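Local coordinates for protein glucosamine-6-phosphate deaminase (Thermotoga maritima, PDB 1J5X) that belongs to the SIS-domain family of alpha/beta proteins, with two parallel beta sheets flanked by helices in one chain, at residues E138-L141 and A142-D146; K28-F31 and E32-L36; L106-T110 and G111-E115; L66-T69 and I70-Y73; L174-I178 and A179-T183. All blocks are in the same frame, centred on the assembly; numbering follows the deposited sequence.

All five contacts are local, formed within a helix or at one of its ends, and they differ according to their place in the fold. Interactions 3 and 4 are buried and belong to the beta-alpha-beta units of the first parallel sheet: Phe107 of the strand end packs on Leu66, Ala67 and Ile70 of helix 62-78. Interaction 1 is partly buried, yet meets interaction 3 through Arg140 N and Leu141 N, which bond to Asn112 OD1 and Gly111 O; it places a salt bridge where the helix is exposed. Interactions 2 and 5 are also partly buried: one pairs aromatic packing with a lysine-glutamate bridge, the other ends a helix. Tyr73 OH bonds to Asp176 OD2, linking interactions 4 and 5.

Interaction 1: residues E138-L141 and A142-D146; sequences ESRL and AKESD
Arg140 and Glu144 sit one turn apart on the short helix 140-144, the crossover helix of the beta-alpha-beta unit between strands 128-134 and 147-150. Their salt bridge is a side-on, two-nitrogen grip: NE of Arg140 meets OE2 of Glu144 at 2.7 Å, while Arg140 NH2 binds Glu144 OE1 at 2.9 Å. The second bond is the straighter, at 168°, and lies in the guanidinium plane, using the syn lone pair of OE1; the first is tilted about 22° from that plane. A bend at chi3 (48°) in the arginine chain turns the guanidinium edge toward the carboxylate.

The helix start forms a second group. Ser139, the N-cap, accepts a capping bond from Ala142 N with OG at 3.3 Å, and the same OG also bonds to Glu136 O just upstream. Lys143 N makes the first-turn backbone bond to Ser139 O, and the extended lysine chain runs back over that carbonyl to a weak NZ bond with Glu138 O.

At the other end, the backbone leaves helical geometry at Ser145, whose side chain folds back on the last turn. Leu141 O there accepts twice from one residue, from Ser145 OG at 2.8 Å and Ser145 N at 3.1 Å.

Interaction 2: residues K28-F31 and E32-L36; sequences KKFF and ENFVL
Phe30 and Phe34 both carry CG anti to the backbone N (chi1 164° in Phe30), and, four positions apart along helix 27-35, the two side chains lie side by side, pointing the same way. Their planes are 26° from parallel but slid apart, so the rings barely overlap; CE1 of Phe30 meets CD2 of Phe34 at 3.7 Å. The CE2 corner of Phe30 touches Val35 CG2 instead. Phe31 turns toward helix 184-205, with Val35 CB against its CD1 and Leu36 CG over one ring face, a CH-pi contact 4.2 Å from the centroid.

On the polar flank, Lys28 bends at its last torsion and brings NZ to OE2 of Glu32 at 2.8 Å, a salt bridge on the syn side of the carboxylate though 30° out of its plane. Lys29 O is gripped twice by Asn33, from opposite faces of the carbonyl plane: by the backbone N at 2.8 Å and by ND2 at 2.9 Å. A wider, pi-type turn brings Leu36 N to Phe31 O.

The chemistry thus divides the helix: Phe30 and Phe31 pack on helices 162-179 and 184-205 respectively and Phe34 meets Phe151, while exposed Lys28 and Asn33 supply charge pairing and a second bond to a backbone carbonyl.

Interaction 3: residues L106-T110 and G111-E115; sequences LFSRT and GNTTE
Ser108 is the first residue of 106-110 to meet the following segment, immediately after strand 102-107 has ended. Its OG lies anti to the backbone N (chi1 170°), a torsion that swings the hydroxyl across the turn to Thr113. There Ser108 OG and Thr113 OG1 share a 2.7 Å hydrogen bond in which either hydroxyl could be the donor. The same serine oxygen accepts a weak bond from Gly111 N at 3.0 Å, bent to 124°. One small side chain therefore touches both the middle of the turn and the residue just before the next helix. Its CB also lies 3.6 Å from Thr113 OG1.

These residues form the connection from strand 102-107 to helix 114-125 in a beta-alpha-beta unit of the SIS domain, with Thr113 at the N-cap position. The turn is buried against its neighbours: Ser108 O and Arg109 O both lie in hydrogen-bonding contact with the one hydroxyl of Thr134, at the end of strand 128-134.

Arg109 takes no side-chain part in the contact with 111-115; its guanidinium is held by a salt bridge to Glu155. Thr110 comes next. Its OG1 receives a long, weak bond from Asn112 N at 3.4 Å, nearly straight at 163°, and is also hydrogen-bonded to Thr339 OG1 near the C-terminus. The chain then turns through Gly111, whose positive phi favours glycine. Asn112, beyond it, directs OD1 to the backbone N of Arg140.

Interaction 4: residues L66-T69 and I70-Y73; sequences LALT and ISYY
Leu68 and Tyr72 form an i to i+4 side-chain contact within helix 62-78, the connecting helix between strands 54-59 and 81-86 in a beta-alpha-beta unit of the SIS domain. The leucine and the tyrosine lie side by side, pointing the same way. CD1 of Leu68 reaches CE2 of Tyr72 at 3.8 Å, and Leu68 CG is equally near that carbon. The torsions account for this meeting: Leu68 CG stands anti to the backbone N (chi1 178°), whereas the Tyr72 ring swings beside its own backbone N (chi1 -77°), which carries it back along the helix. Both residues then face helix 222-238, Leu68 on Leu228 and Tyr72 on Glu222 and Phe224.

The carbonyl of Leu68, next to the ring, accepts two bonds. Ser71 OG lies at 2.6 Å and approaches well off the carbonyl direction, with a C=O...donor angle of 122°; Tyr72 N comes more nearly head-on at 3.2 Å. Ser71 N itself donates to Ala67 O at 2.9 Å.

Another flank turns toward the sheet. CG2 of Ile70 rests 3.3 Å from Leu66 O and 3.4 Å from Ala67 O, and Ile70, Ala67 and Ser71 all touch Phe57 of strand 54-59. Tyr73 sends its hydroxyl to Asp176 on helix 162-179.

In chemical terms, the buried serine hydroxyl finds its acceptor within its own helix, on a carbonyl that also keeps its main-chain bond, while the carbon surfaces around it remain available for packing against sheet and neighbouring helix.

Interaction 5: residues L174-I178 and A179-T183; sequences LADKI and AGNST
Asp176 and Asn181 cross at about a right angle, their carboxylate and amide planes 60° apart, and meet through a single bond. ND2 of Asn181 donates to OD1 of Asp176 at 3.0 Å, almost straight at 168°; the acceptor lies close to the amide plane, while the donor arrives on the anti side of OD1. The other carboxylate oxygen, OD2, is taken by the hydroxyl of Tyr73 on helix 62-78, so that two partners fix the rotation of the group.

Lys177 and Thr183 also meet at about a right angle. The lysine chain bends at chi2 (-60°), which turns it across the threonine until NZ donates to Thr183 OG1 at 3.0 Å. Thr183 CG2 fills the ground between the two helical residues, 3.8 Å from Asp176 CB and 3.9 Å from Lys177 CE. The loop is thus drawn back against the end of the helix by one polar and one apolar branch of the same side chain.

The backbone closes off in step with these contacts. Asn181 N binds Asp176 O at 2.9 Å, and Gly180 N makes a weak bond to Lys177 O at 3.2 Å. Gly180 has positive phi, a backbone conformation that favours glycine. Together they form a Schellman motif, with Gly180 as the C-prime residue ending helix 162-179 before helix 184-205.

Interaction 1: residues E138-L141 and A142-D146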
loop_
_atom_site.group_PDB
_atom_site.type_symbol
_atom_site.label_atom_id
_atom_site.label_comp_id
_atom_site.label_asym_id
_atom_site.label_seq_id
_atom_site.Cartn_x
_atom_site.Cartn_y
_atom_site.Cartn_z
ATOM N N GLU A 138 4.386 21.562 -7.970
ATOM C CA GLU A 138 5.162 22.158 -9.042
ATOM C C GLU A 138 5.820 21.088 -9.918
ATOM O O GLU A 138 6.623 21.415 -10.806
ATOM C CB GLU A 138 6.270 23.073 -8.442
ATOM C CG GLU A 138 5.656 24.175 -7.640
ATOM C CD GLU A 138 6.676 25.182 -7.115
ATOM O OE1 GLU A 138 7.862 24.778 -6.899
ATOM O OE2 GLU A 138 6.233 26.331 -6.894
ATOM N N SER A 139 5.479 19.815 -9.676
ATOM C CA SER A 139 6.121 18.734 -10.432
ATOM C C SER A 139 5.588 18.628 -11.849
ATOM O O SER A 139 4.557 19.171 -12.199
ATOM C CB SER A 139 5.931 17.367 -9.731
ATOM O OG SER A 139 4.546 17.034 -9.767
ATOM N N ARG A 140 6.370 17.953 -12.677
ATOM C CA ARG A 140 5.975 17.757 -14.059
ATOM C C ARG A 140 4.605 16.999 -14.102
ATOM O O ARG A 140 3.776 17.305 -14.933
ATOM C CB ARG A 140 7.039 16.940 -14.794
ATOM C CG ARG A 140 8.313 17.782 -15.102
ATOM C CD ARG A 140 9.232 17.045 -16.035
ATOM N NE ARG A 140 8.450 16.525 -17.156
ATOM C CZ ARG A 140 8.936 15.726 -18.104
ATOM N NH1 ARG A 140 10.213 15.364 -18.070
ATOM N NH2 ARG A 140 8.131 15.268 -19.072
ATOM N N LEU A 141 4.405 16.011 -13.228
ATOM C CA LEU A 141 3.070 15.319 -13.277
ATOM C C LEU A 141 1.923 16.293 -12.950
ATOM O O LEU A 141 0.833 16.255 -13.557
ATOM C CB LEU A 141 3.078 14.109 -12.314
ATOM C CG LEU A 141 1.799 13.202 -12.437
ATOM C CD1 LEU A 141 1.734 12.688 -13.845
ATOM C CD2 LEU A 141 1.829 12.029 -11.445
ATOM N N ALA A 142 2.156 17.207 -12.000
ATOM C CA ALA A 142 1.125 18.176 -11.660
ATOM C C ALA A 142 0.844 19.071 -12.852
ATOM O O ALA A 142 -0.305 19.452 -13.120
ATOM C CB ALA A 142 1.549 19.057 -10.418
ATOM N N LYS A 143 1.896 19.371 -13.599
ATOM C CA LYS A 143 1.748 20.271 -14.733
ATOM C C LYS A 143 1.404 19.604 -16.063
ATOM O O LYS A 143 0.831 20.272 -16.918
ATOM C CB LYS A 143 3.055 21.093 -14.897
ATOM C CG LYS A 143 3.282 22.093 -13.786
ATOM C CD LYS A 143 4.772 22.575 -13.718
ATOM C CE LYS A 143 4.891 23.875 -12.846
ATOM N NZ LYS A 143 6.340 24.204 -12.544
ATOM N N GLU A 144 1.692 18.296 -16.213
ATOM C CA GLU A 144 1.460 17.584 -17.500
ATOM C C GLU A 144 0.266 16.632 -17.569
ATOM O O GLU A 144 -0.112 16.188 -18.663
ATOM C CB GLU A 144 2.736 16.847 -17.875
ATOM C CG GLU A 144 3.848 17.835 -18.352
ATOM C CD GLU A 144 5.244 17.225 -18.327
ATOM O OE1 GLU A 144 5.392 16.052 -18.728
ATOM O OE2 GLU A 144 6.230 17.923 -17.905
ATOM N N SER A 145 -0.316 16.330 -16.418
ATOM C CA SER A 145 -1.469 15.437 -16.421
ATOM C C SER A 145 -2.670 16.300 -16.790
ATOM O O SER A 145 -2.633 17.536 -16.639
ATOM C CB SER A 145 -1.654 14.811 -15.039
ATOM O OG SER A 145 -1.875 15.796 -14.010
ATOM N N ASP A 146 -3.735 15.676 -17.282
ATOM C CA ASP A 146 -4.935 16.400 -17.627
ATOM C C ASP A 146 -5.670 16.957 -16.413
ATOM O O ASP A 146 -6.247 18.051 -16.478
ATOM C CB ASP A 146 -5.918 15.495 -18.375
ATOM C CG ASP A 146 -5.442 15.120 -19.753
ATOM O OD1 ASP A 146 -4.963 16.013 -20.472
ATOM O OD2 ASP A 146 -5.552 13.938 -20.140
#

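Interaction 2: residues K28-F31 and E32-L36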
loop_
_atom_site.group_PDB
_atom_site.type_symbol
_atom_site.label_atom_id
_atom_site.label_comp_id
_atom_site.label_asym_id
_atom_site.label_seq_id
_atom_site.Cartn_x
_atom_site.Cartn_y
_atom_site.Cartn_z
ATOM N N LYS A 28 -6.261 12.014 11.320
ATOM C CA LYS A 28 -7.587 12.602 11.485
ATOM C C LYS A 28 -7.670 13.989 10.898
ATOM O O LYS A 28 -8.636 14.386 10.230
ATOM C CB LYS A 28 -8.000 12.604 12.967
ATOM C CG LYS A 28 -9.440 13.107 13.195
ATOM C CD LYS A 28 -9.909 12.740 14.614
ATOM C CE LYS A 28 -11.364 13.135 14.904
ATOM N NZ LYS A 28 -11.503 14.569 15.328
ATOM N N LYS A 29 -6.623 14.771 11.136
ATOM C CA LYS A 29 -6.608 16.107 10.574
ATOM C C LYS A 29 -6.639 16.091 9.050
ATOM O O LYS A 29 -7.353 16.865 8.415
ATOM C CB LYS A 29 -5.330 16.825 11.047
ATOM C CG LYS A 29 -5.125 18.216 10.492
ATOM C CD LYS A 29 -3.862 18.798 11.189
ATOM C CE LYS A 29 -3.573 20.247 10.815
ATOM N NZ LYS A 29 -2.212 20.595 11.315
ATOM N N PHE A 30 -5.829 15.209 8.470
ATOM C CA PHE A 30 -5.763 15.096 7.036
ATOM C C PHE A 30 -7.144 14.635 6.547
ATOM O O PHE A 30 -7.681 15.149 5.572
ATOM C CB PHE A 30 -4.699 14.053 6.648
ATOM C CG PHE A 30 -4.810 13.583 5.231
ATOM C CD1 PHE A 30 -4.375 14.373 4.182
ATOM C CD2 PHE A 30 -5.400 12.320 4.943
ATOM C CE1 PHE A 30 -4.500 13.947 2.833
ATOM C CE2 PHE A 30 -5.542 11.874 3.610
ATOM C CZ PHE A 30 -5.094 12.681 2.548
ATOM N N PHE A 31 -7.690 13.632 7.230
ATOM C CA PHE A 31 -9.002 13.102 6.823
ATOM C C PHE A 31 -10.061 14.206 6.807
ATOM O O PHE A 31 -10.812 14.382 5.815
ATOM C CB PHE A 31 -9.415 11.999 7.815
ATOM C CG PHE A 31 -10.771 11.407 7.520
ATOM C CD1 PHE A 31 -11.003 10.692 6.340
ATOM C CD2 PHE A 31 -11.828 11.584 8.437
ATOM C CE1 PHE A 31 -12.270 10.153 6.054
ATOM C CE2 PHE A 31 -13.110 11.051 8.176
ATOM C CZ PHE A 31 -13.343 10.340 6.989
ATOM N N GLU A 32 -10.090 14.987 7.891
ATOM C CA GLU A 32 -11.126 16.007 8.041
ATOM C C GLU A 32 -10.922 17.216 7.193
ATOM O O GLU A 32 -11.870 17.815 6.714
ATOM C CB GLU A 32 -11.259 16.414 9.512
ATOM C CG GLU A 32 -11.617 15.235 10.429
ATOM C CD GLU A 32 -11.745 15.625 11.898
ATOM O OE1 GLU A 32 -11.202 16.692 12.280
ATOM O OE2 GLU A 32 -12.369 14.870 12.678
ATOM N N ASN A 33 -9.668 17.593 6.977
ATOM C CA ASN A 33 -9.472 18.772 6.167
ATOM C C ASN A 33 -9.425 18.562 4.668
ATOM O O ASN A 33 -9.806 19.450 3.903
ATOM C CB ASN A 33 -8.236 19.499 6.672
ATOM C CG ASN A 33 -8.487 20.135 7.998
ATOM O OD1 ASN A 33 -8.978 21.369 7.963
ATOM N ND2 ASN A 33 -8.298 19.521 9.055
ATOM N N PHE A 34 -8.965 17.397 4.232
ATOM C CA PHE A 34 -8.863 17.149 2.813
ATOM C C PHE A 34 -9.866 16.066 2.323
ATOM O O PHE A 34 -10.580 16.274 1.366
ATOM C CB PHE A 34 -7.430 16.656 2.456
ATOM C CG PHE A 34 -7.253 16.310 1.007
ATOM C CD1 PHE A 34 -7.067 17.324 0.052
ATOM C CD2 PHE A 34 -7.209 14.983 0.591
ATOM C CE1 PHE A 34 -6.829 17.012 -1.298
ATOM C CE2 PHE A 34 -6.973 14.651 -0.731
ATOM C CZ PHE A 34 -6.779 15.655 -1.696
ATOM N N VAL A 35 -9.875 14.915 2.978
ATOM C CA VAL A 35 -10.749 13.822 2.479
ATOM C C VAL A 35 -12.251 14.189 2.507
ATOM O O VAL A 35 -12.944 14.109 1.479
ATOM C CB VAL A 35 -10.461 12.508 3.246
ATOM C CG1 VAL A 35 -11.333 11.373 2.641
ATOM C CG2 VAL A 35 -9.001 12.075 3.014
ATOM N N LEU A 36 -12.733 14.579 3.673
ATOM C CA LEU A 36 -14.125 14.965 3.821
ATOM C C LEU A 36 -14.555 16.096 2.929
ATOM O O LEU A 36 -15.732 16.332 2.818
ATOM C CB LEU A 36 -14.403 15.395 5.240
ATOM C CG LEU A 36 -14.325 14.252 6.214
ATOM C CD1 LEU A 36 -14.727 14.806 7.578
ATOM C CD2 LEU A 36 -15.301 13.111 5.753
#

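Interaction 3: residues L106-T110 and G111-E115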
loop_
_atom_site.group_PDB
_atom_site.type_symbol
_atom_site.label_atom_id
_atom_site.label_comp_id
_atom_site.label_asym_id
_atom_site.label_seq_id
_atom_site.Cartn_x
_atom_site.Cartn_y
_atom_site.Cartn_z
ATOM N N LEU A 106 -2.415 8.272 -12.689
ATOM C CA LEU A 106 -0.926 8.143 -12.742
ATOM C C LEU A 106 -0.367 8.562 -11.346
ATOM O O LEU A 106 -0.723 9.625 -10.841
ATOM C CB LEU A 106 -0.382 9.099 -13.830
ATOM C CG LEU A 106 -0.481 8.769 -15.326
ATOM C CD1 LEU A 106 0.592 7.816 -15.711
ATOM C CD2 LEU A 106 -1.866 8.220 -15.665
ATOM N N PHE A 107 0.451 7.719 -10.723
ATOM C CA PHE A 107 0.969 7.987 -9.388
ATOM C C PHE A 107 2.477 8.225 -9.374
ATOM O O PHE A 107 3.238 7.413 -9.877
ATOM C CB PHE A 107 0.740 6.793 -8.459
ATOM C CG PHE A 107 -0.708 6.410 -8.274
ATOM C CD1 PHE A 107 -1.386 5.715 -9.268
ATOM C CD2 PHE A 107 -1.389 6.767 -7.097
ATOM C CE1 PHE A 107 -2.745 5.383 -9.099
ATOM C CE2 PHE A 107 -2.768 6.438 -6.893
ATOM C CZ PHE A 107 -3.449 5.741 -7.908
ATOM N N SER A 108 2.884 9.328 -8.775
ATOM C CA SER A 108 4.346 9.584 -8.609
ATOM C C SER A 108 4.355 10.604 -7.461
ATOM O O SER A 108 3.931 11.736 -7.650
ATOM C CB SER A 108 4.968 10.236 -9.866
ATOM O OG SER A 108 6.321 10.651 -9.498
ATOM N N ARG A 109 4.821 10.164 -6.316
ATOM C CA ARG A 109 4.862 11.015 -5.119
ATOM C C ARG A 109 5.604 12.322 -5.424
ATOM O O ARG A 109 5.064 13.401 -5.194
ATOM C CB ARG A 109 5.568 10.267 -4.010
ATOM C CG ARG A 109 5.731 11.096 -2.711
ATOM C CD ARG A 109 6.311 10.242 -1.599
ATOM N NE ARG A 109 7.557 9.559 -1.964
ATOM C CZ ARG A 109 8.491 9.193 -1.089
ATOM N NH1 ARG A 109 8.333 9.461 0.197
ATOM N NH2 ARG A 109 9.553 8.498 -1.483
ATOM N N THR A 110 6.834 12.216 -5.956
ATOM C CA THR A 110 7.621 13.453 -6.249
ATOM C C THR A 110 7.098 14.136 -7.504
ATOM O O THR A 110 7.346 15.332 -7.762
ATOM C CB THR A 110 9.155 13.168 -6.466
ATOM O OG1 THR A 110 9.320 12.378 -7.644
ATOM C CG2 THR A 110 9.783 12.475 -5.243
ATOM N N GLY A 111 6.342 13.376 -8.307
ATOM C CA GLY A 111 5.765 13.905 -9.543
ATOM C C GLY A 111 6.763 14.018 -10.708
ATOM O O GLY A 111 6.430 14.502 -11.765
ATOM N N ASN A 112 7.973 13.528 -10.515
ATOM C CA ASN A 112 8.966 13.672 -11.573
ATOM C C ASN A 112 9.541 12.323 -12.062
ATOM O O ASN A 112 10.490 12.286 -12.862
ATOM C CB ASN A 112 10.085 14.632 -11.086
ATOM C CG ASN A 112 9.612 16.085 -11.028
ATOM O OD1 ASN A 112 8.811 16.502 -11.992
ATOM N ND2 ASN A 112 10.023 16.848 -10.114
ATOM N N THR A 113 8.918 11.228 -11.620
ATOM C CA THR A 113 9.342 9.864 -12.008
ATOM C C THR A 113 9.268 9.732 -13.530
ATOM O O THR A 113 8.199 9.842 -14.131
ATOM C CB THR A 113 8.436 8.815 -11.314
ATOM O OG1 THR A 113 8.433 9.099 -9.911
ATOM C CG2 THR A 113 8.964 7.407 -11.529
ATOM N N THR A 114 10.432 9.531 -14.148
ATOM C CA THR A 114 10.489 9.490 -15.607
ATOM C C THR A 114 9.500 8.541 -16.275
ATOM O O THR A 114 8.819 8.928 -17.220
ATOM C CB THR A 114 11.878 9.138 -16.100
ATOM O OG1 THR A 114 12.874 9.982 -15.462
ATOM C CG2 THR A 114 11.921 9.379 -17.590
ATOM N N GLU A 115 9.432 7.322 -15.759
ATOM C CA GLU A 115 8.520 6.327 -16.333
ATOM C C GLU A 115 7.055 6.772 -16.268
ATOM O O GLU A 115 6.282 6.487 -17.167
ATOM C CB GLU A 115 8.734 5.017 -15.585
ATOM C CG GLU A 115 10.043 4.360 -15.948
ATOM C CD GLU A 115 10.422 3.342 -14.901
ATOM O OE1 GLU A 115 9.716 2.292 -14.853
ATOM O OE2 GLU A 115 11.361 3.570 -14.097
#

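Interaction 4: residues L66-T69 and I70-Y73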
loop_
_atom_site.group_PDB
_atom_site.type_symbol
_atom_site.label_atom_id
_atom_site.label_comp_id
_atom_site.label_asym_id
_atom_site.label_seq_id
_atom_site.Cartn_x
_atom_site.Cartn_y
_atom_site.Cartn_z
ATOM N N LEU A 66 0.274 0.845 -4.606
ATOM C CA LEU A 66 -0.850 1.673 -4.246
ATOM C C LEU A 66 -1.897 1.530 -5.375
ATOM O O LEU A 66 -3.097 1.284 -5.115
ATOM C CB LEU A 66 -0.359 3.110 -4.126
ATOM C CG LEU A 66 -1.372 4.191 -3.792
ATOM C CD1 LEU A 66 -2.122 3.819 -2.570
ATOM C CD2 LEU A 66 -0.625 5.585 -3.610
ATOM N N ALA A 67 -1.441 1.627 -6.625
ATOM C CA ALA A 67 -2.301 1.509 -7.833
ATOM C C ALA A 67 -2.996 0.142 -7.838
ATOM O O ALA A 67 -4.179 0.034 -8.122
ATOM C CB ALA A 67 -1.438 1.634 -9.128
ATOM N N LEU A 68 -2.251 -0.907 -7.512
ATOM C CA LEU A 68 -2.835 -2.241 -7.471
ATOM C C LEU A 68 -3.932 -2.306 -6.399
ATOM O O LEU A 68 -5.063 -2.752 -6.680
ATOM C CB LEU A 68 -1.770 -3.280 -7.153
ATOM C CG LEU A 68 -2.278 -4.703 -7.029
ATOM C CD1 LEU A 68 -2.861 -5.197 -8.380
ATOM C CD2 LEU A 68 -1.086 -5.604 -6.645
ATOM N N THR A 69 -3.609 -1.844 -5.194
ATOM C CA THR A 69 -4.577 -1.880 -4.096
ATOM C C THR A 69 -5.855 -1.117 -4.426
ATOM O O THR A 69 -6.962 -1.651 -4.247
ATOM C CB THR A 69 -3.963 -1.310 -2.817
ATOM O OG1 THR A 69 -2.721 -2.010 -2.561
ATOM C CG2 THR A 69 -4.947 -1.579 -1.593
ATOM N N ILE A 70 -5.737 0.111 -4.963
ATOM C CA ILE A 70 -6.955 0.838 -5.247
ATOM C C ILE A 70 -7.705 0.260 -6.450
ATOM O O ILE A 70 -8.943 0.290 -6.484
ATOM C CB ILE A 70 -6.651 2.378 -5.363
ATOM C CG1 ILE A 70 -7.956 3.200 -5.485
ATOM C CG2 ILE A 70 -5.716 2.635 -6.547
ATOM C CD1 ILE A 70 -8.918 3.019 -4.224
ATOM N N SER A 71 -6.992 -0.333 -7.420
ATOM C CA SER A 71 -7.654 -0.916 -8.605
ATOM C C SER A 71 -8.663 -2.009 -8.128
ATOM O O SER A 71 -9.814 -2.102 -8.633
ATOM C CB SER A 71 -6.638 -1.528 -9.599
ATOM O OG SER A 71 -5.990 -2.704 -9.135
ATOM N N TYR A 72 -8.252 -2.815 -7.162
ATOM C CA TYR A 72 -9.197 -3.860 -6.672
ATOM C C TYR A 72 -10.431 -3.168 -6.081
ATOM O O TYR A 72 -11.583 -3.551 -6.340
ATOM C CB TYR A 72 -8.638 -4.711 -5.526
ATOM C CG TYR A 72 -7.646 -5.794 -5.878
ATOM C CD1 TYR A 72 -8.069 -7.004 -6.396
ATOM C CD2 TYR A 72 -6.298 -5.613 -5.655
ATOM C CE1 TYR A 72 -7.162 -8.020 -6.694
ATOM C CE2 TYR A 72 -5.397 -6.587 -5.930
ATOM C CZ TYR A 72 -5.824 -7.800 -6.452
ATOM O OH TYR A 72 -4.912 -8.796 -6.713
ATOM N N TYR A 73 -10.202 -2.170 -5.225
ATOM C CA TYR A 73 -11.322 -1.494 -4.573
ATOM C C TYR A 73 -12.266 -0.786 -5.540
ATOM O O TYR A 73 -13.508 -0.809 -5.370
ATOM C CB TYR A 73 -10.797 -0.519 -3.526
ATOM C CG TYR A 73 -11.837 -0.114 -2.495
ATOM C CD1 TYR A 73 -12.301 -1.026 -1.548
ATOM C CD2 TYR A 73 -12.380 1.160 -2.496
ATOM C CE1 TYR A 73 -13.294 -0.677 -0.624
ATOM C CE2 TYR A 73 -13.361 1.528 -1.573
ATOM C CZ TYR A 73 -13.830 0.609 -0.640
ATOM O OH TYR A 73 -14.858 0.930 0.222
#

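Interaction 5: residues L174-I178 and A179-T183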
loop_
_atom_site.group_PDB
_atom_site.type_symbol
_atom_site.label_atom_id
_atom_site.label_comp_id
_atom_site.label_asym_id
_atom_site.label_seq_id
_atom_site.Cartn_x
_atom_site.Cartn_y
_atom_site.Cartn_z
ATOM N N LEU A 174 -13.199 8.419 -2.085
ATOM C CA LEU A 174 -13.709 8.990 -3.337
ATOM C C LEU A 174 -14.539 7.963 -4.170
ATOM O O LEU A 174 -15.602 8.281 -4.774
ATOM C CB LEU A 174 -12.519 9.482 -4.173
ATOM C CG LEU A 174 -12.791 10.124 -5.540
ATOM C CD1 LEU A 174 -11.605 10.877 -6.077
ATOM C CD2 LEU A 174 -13.048 9.061 -6.493
ATOM N N ALA A 175 -14.048 6.736 -4.239
ATOM C CA ALA A 175 -14.802 5.736 -5.007
ATOM C C ALA A 175 -16.186 5.507 -4.386
ATOM O O ALA A 175 -17.203 5.431 -5.118
ATOM C CB ALA A 175 -14.059 4.394 -5.007
ATOM N N ASP A 176 -16.223 5.381 -3.063
ATOM C CA ASP A 176 -17.511 5.140 -2.440
ATOM C C ASP A 176 -18.428 6.351 -2.637
ATOM O O ASP A 176 -19.638 6.200 -2.855
ATOM C CB ASP A 176 -17.356 4.831 -0.977
ATOM C CG ASP A 176 -16.878 3.398 -0.736
ATOM O OD1 ASP A 176 -17.457 2.461 -1.373
ATOM O OD2 ASP A 176 -15.955 3.191 0.078
ATOM N N LYS A 177 -17.874 7.556 -2.544
ATOM C CA LYS A 177 -18.736 8.743 -2.761
ATOM C C LYS A 177 -19.305 8.736 -4.171
ATOM O O LYS A 177 -20.498 9.083 -4.401
ATOM C CB LYS A 177 -17.952 10.074 -2.523
ATOM C CG LYS A 177 -17.661 10.385 -1.099
ATOM C CD LYS A 177 -19.011 10.522 -0.309
ATOM C CE LYS A 177 -18.774 11.142 1.081
ATOM N NZ LYS A 177 -20.030 11.152 1.971
ATOM N N ILE A 178 -18.504 8.342 -5.148
ATOM C CA ILE A 178 -18.995 8.326 -6.524
ATOM C C ILE A 178 -20.105 7.258 -6.676
ATOM O O ILE A 178 -21.107 7.488 -7.377
ATOM C CB ILE A 178 -17.866 8.051 -7.502
ATOM C CG1 ILE A 178 -16.977 9.298 -7.539
ATOM C CG2 ILE A 178 -18.395 7.686 -8.902
ATOM C CD1 ILE A 178 -15.746 9.167 -8.366
ATOM N N ALA A 179 -19.915 6.141 -5.983
ATOM C CA ALA A 179 -20.895 5.048 -6.069
ATOM C C ALA A 179 -22.185 5.345 -5.329
ATOM O O ALA A 179 -23.191 4.706 -5.591
ATOM C CB ALA A 179 -20.302 3.769 -5.503
ATOM N N GLY A 180 -22.146 6.304 -4.423
ATOM C CA GLY A 180 -23.291 6.586 -3.576
ATOM C C GLY A 180 -23.328 5.687 -2.334
ATOM O O GLY A 180 -24.385 5.558 -1.691
ATOM N N ASN A 181 -22.192 5.062 -1.988
ATOM C CA ASN A 181 -22.073 4.226 -0.789
ATOM C C ASN A 181 -21.796 5.042 0.443
ATOM O O ASN A 181 -21.225 6.144 0.360
ATOM C CB ASN A 181 -20.951 3.183 -0.905
ATOM C CG ASN A 181 -21.145 2.278 -2.075
ATOM O OD1 ASN A 181 -22.295 1.952 -2.431
ATOM N ND2 ASN A 181 -20.061 1.851 -2.673
ATOM N N SER A 182 -22.180 4.509 1.605
ATOM C CA SER A 182 -21.958 5.229 2.855
ATOM C C SER A 182 -20.468 5.273 3.178
ATOM O O SER A 182 -19.776 4.269 3.058
ATOM C CB SER A 182 -22.638 4.530 4.044
ATOM O OG SER A 182 -22.273 5.220 5.235
ATOM N N THR A 183 -19.970 6.426 3.618
ATOM C CA THR A 183 -18.556 6.473 3.947
ATOM C C THR A 183 -18.377 6.600 5.440
ATOM O O THR A 183 -17.263 6.864 5.949
ATOM C CB THR A 183 -17.900 7.683 3.215
ATOM O OG1 THR A 183 -18.699 8.859 3.409
ATOM C CG2 THR A 183 -17.767 7.392 1.744
#